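Local coordinates for folylpolyglutamate synthase (FolC) (Helicobacter pylori, PDB 6K8C), which probably adds glutamate to dihydropteroate and, in successive ATP-dependent steps, to reduced folates, yielding dihydrofolate and folylpolyglutamates, at residues N10-K13 with A14-T18; S96-E100 with S101-N105. All coordinates share one frame; numbering follows the deposited sequence.

Contact 1 (10-13 with 14-18) and contact 2 (96-100 with 101-105) are two helix starts, each with a glycine at the N-cap, lying on the same side of the chain's centre with their own centres about 15 Å apart. They meet through Glu-104 and Leu-103 of contact 2: Glu-104 OE1 lies 3.0 Å from Leu-12 N, a probable hydrogen bond to the first turn of helix 12-17, and Leu-103 CG packs against Leu-12 CD2 at 3.7 Å. The N-terminal helix is thereby fastened to helix 100-110, which lies within the Mur ligase middle domain region. Each contact is local packing within its own helix start, and these two side chains join one to the other.

Contact 1 (N10-K13 with A14-T18); sequences NGLK and AFLET
Lys-13 O accepts two donors, the backbone N of Glu-17 and a water, the latter 2.8 Å from Lys-13 O. The water's second bond, to Glu-17 OE1, is weak, so it bridges carbonyl and carboxylate only loosely at the helix surface. The Glu-17 chain runs back along this turn, and its OE1 comes to 3.6 Å from Lys-13 CG. The lysine chain bends at chi3 (-82°) and chi4, and Lys-13 NZ stays 4.6 Å from Glu-17 OE1, beyond a salt bridge; any attraction between the charges is probably modest. On another face, Leu-16 N donates to Leu-12 O at 2.9 Å, while Leu-12 CD1 presses on Leu-16 CG at 3.7 Å. Leu-16 turns CG away from its own carbonyl carbon (chi1 -67°), which brings the branch point back over the preceding turn. Both leucines also touch Phe-87 and Tyr-124, and the Phe-15 ring meets Tyr-124 edge-to-face. Near the far end, Phe-15 O takes two donors from Thr-18: its backbone N and the hydroxyl OG1, at 2.7 Å from Phe-15 O. Gly-11 sits at the N-cap, its carbonyl accepting from Phe-15 N. The arrangement is that of a short amphipathic alpha-helix, leucines turned to the protein and Lys-13 and Glu-17 to solvent.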
loop_
_atom_site.group_PDB
_atom_site.type_symbol
_atom_site.label_atom_id
_atom_site.label_comp_id
_atom_site.label_asym_id
_atom_site.label_seq_id
_atom_site.Cartn_x
_atom_site.Cartn_y
_atom_site.Cartn_z
ATOM N N ASN A 10 3.245 -9.748 27.609
ATOM C CA ASN A 10 3.796 -8.426 27.346
ATOM C C ASN A 10 4.187 -8.235 25.887
ATOM O O ASN A 10 4.795 -7.215 25.547
ATOM C CB ASN A 10 5.003 -8.167 28.251
ATOM C CG ASN A 10 4.633 -8.150 29.724
ATOM O OD1 ASN A 10 3.573 -7.652 30.103
ATOM N ND2 ASN A 10 5.510 -8.691 30.561
ATOM N N GLY A 11 3.841 -9.182 25.022
ATOM C CA GLY A 11 4.249 -9.119 23.635
ATOM C C GLY A 11 3.505 -8.060 22.841
ATOM O O GLY A 11 2.517 -7.465 23.276
ATOM N N LEU A 12 4.003 -7.831 21.626
ATOM C CA LEU A 12 3.410 -6.810 20.769
ATOM C C LEU A 12 1.990 -7.186 20.354
ATOM O O LEU A 12 1.111 -6.320 20.291
ATOM C CB LEU A 12 4.289 -6.589 19.540
ATOM C CG LEU A 12 3.647 -5.756 18.431
ATOM C CD1 LEU A 12 3.358 -4.349 18.930
ATOM C CD2 LEU A 12 4.548 -5.722 17.203
ATOM N N LYS A 13 1.748 -8.467 20.067
ATOM C CA LYS A 13 0.425 -8.885 19.613
ATOM C C LYS A 13 -0.648 -8.529 20.638
ATOM O O LYS A 13 -1.700 -7.978 20.287
ATOM C CB LYS A 13 0.421 -10.388 19.318
ATOM C CG LYS A 13 -0.966 -10.957 19.033
ATOM C CD LYS A 13 -0.927 -12.465 18.816
ATOM C CE LYS A 13 -0.527 -12.807 17.386
ATOM N NZ LYS A 13 -1.524 -12.328 16.385
ATOM N N ALA A 14 -0.384 -8.811 21.919
ATOM C CA ALA A 14 -1.345 -8.483 22.968
ATOM C C ALA A 14 -1.517 -6.978 23.110
ATOM O O ALA A 14 -2.632 -6.497 23.342
ATOM C CB ALA A 14 -0.907 -9.103 24.298
ATOM N N PHE A 15 -0.429 -6.217 22.972
ATOM C CA PHE A 15 -0.524 -4.764 23.084
ATOM C C PHE A 15 -1.373 -4.173 21.962
ATOM O O PHE A 15 -2.144 -3.232 22.186
ATOM C CB PHE A 15 0.876 -4.152 23.080
ATOM C CG PHE A 15 0.913 -2.710 23.487
ATOM C CD1 PHE A 15 0.542 -2.324 24.765
ATOM C CD2 PHE A 15 1.343 -1.739 22.596
ATOM C CE1 PHE A 15 0.592 -0.992 25.147
ATOM C CE2 PHE A 15 1.404 -0.412 22.974
ATOM C CZ PHE A 15 1.020 -0.035 24.250
ATOM N N LEU A 16 -1.243 -4.706 20.743
ATOM C CA LEU A 16 -2.070 -4.210 19.643
ATOM C C LEU A 16 -3.540 -4.556 19.844
ATOM O O LEU A 16 -4.417 -3.794 19.424
ATOM C CB LEU A 16 -1.572 -4.763 18.307
ATOM C CG LEU A 16 -0.193 -4.262 17.872
ATOM C CD1 LEU A 16 0.228 -4.911 16.565
ATOM C CD2 LEU A 16 -0.211 -2.746 17.748
ATOM N N GLU A 17 -3.837 -5.680 20.494
ATOM C CA GLU A 17 -5.236 -6.034 20.705
ATOM C C GLU A 17 -5.930 -5.122 21.715
ATOM O O GLU A 17 -7.165 -5.079 21.738
ATOM C CB GLU A 17 -5.350 -7.501 21.122
ATOM C CG GLU A 17 -5.301 -8.447 19.929
ATOM C CD GLU A 17 -4.858 -9.855 20.280
ATOM O OE1 GLU A 17 -4.570 -10.628 19.341
ATOM O OE2 GLU A 17 -4.807 -10.197 21.480
ATOM N N THR A 18 -5.177 -4.384 22.532
ATOM C CA THR A 18 -5.759 -3.343 23.375
ATOM C C THR A 18 -6.049 -2.062 22.610
ATOM O O THR A 18 -6.594 -1.119 23.193
ATOM C CB THR A 18 -4.837 -3.013 24.548
ATOM O OG1 THR A 18 -3.764 -2.177 24.093
ATOM C CG2 THR A 18 -4.275 -4.287 25.169
HETATM O O HOH W 1 -2.753 -8.162 17.650
#

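Contact 2 (S96-E100 with S101-N105); sequences SVVGE and SVLEN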
loop_
_atom_site.group_PDB
_atom_site.type_symbol
_atom_site.label_atom_id
_atom_site.label_comp_id
_atom_site.label_asym_id
_atom_site.label_seq_id
_atom_site.Cartn_x
_atom_site.Cartn_y
_atom_site.Cartn_z
ATOM N N SER A 96 14.272 -6.341 3.335
ATOM C CA SER A 96 13.407 -7.463 3.664
ATOM C C SER A 96 12.408 -7.054 4.743
ATOM O O SER A 96 12.597 -6.066 5.458
ATOM C CB SER A 96 14.224 -8.682 4.121
ATOM O OG SER A 96 14.800 -8.451 5.388
ATOM N N VAL A 97 11.320 -7.823 4.825
ATOM C CA VAL A 97 10.351 -7.645 5.902
ATOM C C VAL A 97 11.062 -7.787 7.238
ATOM O O VAL A 97 11.921 -8.659 7.410
ATOM C CB VAL A 97 9.219 -8.676 5.753
ATOM C CG1 VAL A 97 8.395 -8.768 7.018
ATOM C CG2 VAL A 97 8.340 -8.323 4.542
ATOM N N VAL A 98 10.715 -6.917 8.193
ATOM C CA VAL A 98 11.424 -6.896 9.468
ATOM C C VAL A 98 11.264 -8.230 10.187
ATOM O O VAL A 98 10.213 -8.883 10.122
ATOM C CB VAL A 98 10.935 -5.723 10.338
ATOM C CG1 VAL A 98 9.503 -5.955 10.824
ATOM C CG2 VAL A 98 11.882 -5.499 11.513
ATOM N N GLY A 99 12.330 -8.660 10.856
ATOM C CA GLY A 99 12.263 -9.880 11.631
ATOM C C GLY A 99 11.427 -9.703 12.885
ATOM O O GLY A 99 11.362 -8.621 13.474
ATOM N N GLU A 100 10.777 -10.796 13.296
ATOM C CA GLU A 100 9.870 -10.742 14.441
ATOM C C GLU A 100 10.577 -10.259 15.703
ATOM O O GLU A 100 10.017 -9.468 16.474
ATOM C CB GLU A 100 9.251 -12.116 14.683
ATOM C CG GLU A 100 8.298 -12.577 13.607
ATOM C CD GLU A 100 7.346 -13.640 14.110
ATOM O OE1 GLU A 100 6.295 -13.856 13.468
ATOM O OE2 GLU A 100 7.648 -14.256 15.152
ATOM N N SER A 101 11.804 -10.726 15.942
ATOM C CA SER A 101 12.487 -10.361 17.178
ATOM C C SER A 101 12.934 -8.908 17.164
ATOM O O SER A 101 12.938 -8.255 18.214
ATOM C CB SER A 101 13.676 -11.292 17.418
ATOM O OG SER A 101 14.322 -11.608 16.198
ATOM N N VAL A 102 13.303 -8.382 15.992
ATOM C CA VAL A 102 13.648 -6.967 15.882
ATOM C C VAL A 102 12.430 -6.099 16.172
ATOM O O VAL A 102 12.525 -5.072 16.857
ATOM C CB VAL A 102 14.229 -6.674 14.485
ATOM C CG1 VAL A 102 14.462 -5.184 14.307
ATOM C CG2 VAL A 102 15.522 -7.453 14.271
ATOM N N LEU A 103 11.267 -6.496 15.653
ATOM C CA LEU A 103 10.041 -5.745 15.902
ATOM C C LEU A 103 9.620 -5.835 17.368
ATOM O O LEU A 103 9.217 -4.831 17.968
ATOM C CB LEU A 103 8.932 -6.262 14.987
ATOM C CG LEU A 103 7.557 -5.598 15.074
ATOM C CD1 LEU A 103 7.654 -4.091 14.860
ATOM C CD2 LEU A 103 6.618 -6.231 14.061
ATOM N N GLU A 104 9.702 -7.029 17.958
ATOM C CA GLU A 104 9.340 -7.177 19.367
ATOM C C GLU A 104 10.261 -6.356 20.263
ATOM O O GLU A 104 9.820 -5.796 21.274
ATOM C CB GLU A 104 9.366 -8.657 19.755
ATOM C CG GLU A 104 9.194 -8.916 21.248
ATOM C CD GLU A 104 7.804 -8.569 21.765
ATOM O OE1 GLU A 104 6.856 -8.482 20.955
ATOM O OE2 GLU A 104 7.658 -8.393 22.994
ATOM N N ASN A 105 11.538 -6.244 19.888
ATOM C CA ASN A 105 12.477 -5.454 20.678
ATOM C C ASN A 105 12.134 -3.970 20.636
ATOM O O ASN A 105 12.232 -3.277 21.655
ATOM C CB ASN A 105 13.903 -5.697 20.183
ATOM C CG ASN A 105 14.899 -4.738 20.793
ATOM O OD1 ASN A 105 15.316 -3.770 20.157
ATOM N ND2 ASN A 105 15.279 -4.996 22.039
#
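The chain leaves strand 96-97 in an extended conformation through Val-98 and Gly-99, then turns into helix 100-110 at Glu-100, with Gly-99 as N-cap. Two i to i+4 bonds set the first turn: Leu-103 N donates to Gly-99 O at 3.0 Å, and Glu-104 N to Glu-100 O at 2.9 Å. The side chain of Val-98, just before the cap, folds back over this turn. Its CG2 meets Val-102 CG1 at 3.8 Å, branch against branch, while its other methyl, CG1, lies 4.2 Å from Leu-103 CB. Because Val-98 holds CG1 between its backbone N and carbonyl carbon (chi1 69°), CG2 is the branch directed at Val-102. Val-98 thus lies against two successive residues of the helix and covers its start with hydrocarbon. Glu-104 CB rests against the preceding turn, 3.4 Å from Glu-100 O. Beyond CB the chain bends at chi2 (68°) and carries the carboxylate away from the segment 96-100. Besides the tie of OE1 to the N-terminal helix, Glu-104 OE2 accepts from Gln-108 NE2, so both oxygens are held and the rotation of the group is probably fixed. Leu-103 and Val-98 face inward onto Phe-91 of strand 91-93 and Leu-132 of helix 121-132. The segment therefore forms a strand-to-helix connection, in which the edge strand 96-97 of the eight-stranded sheet passes into a helix packed against helix 121-132.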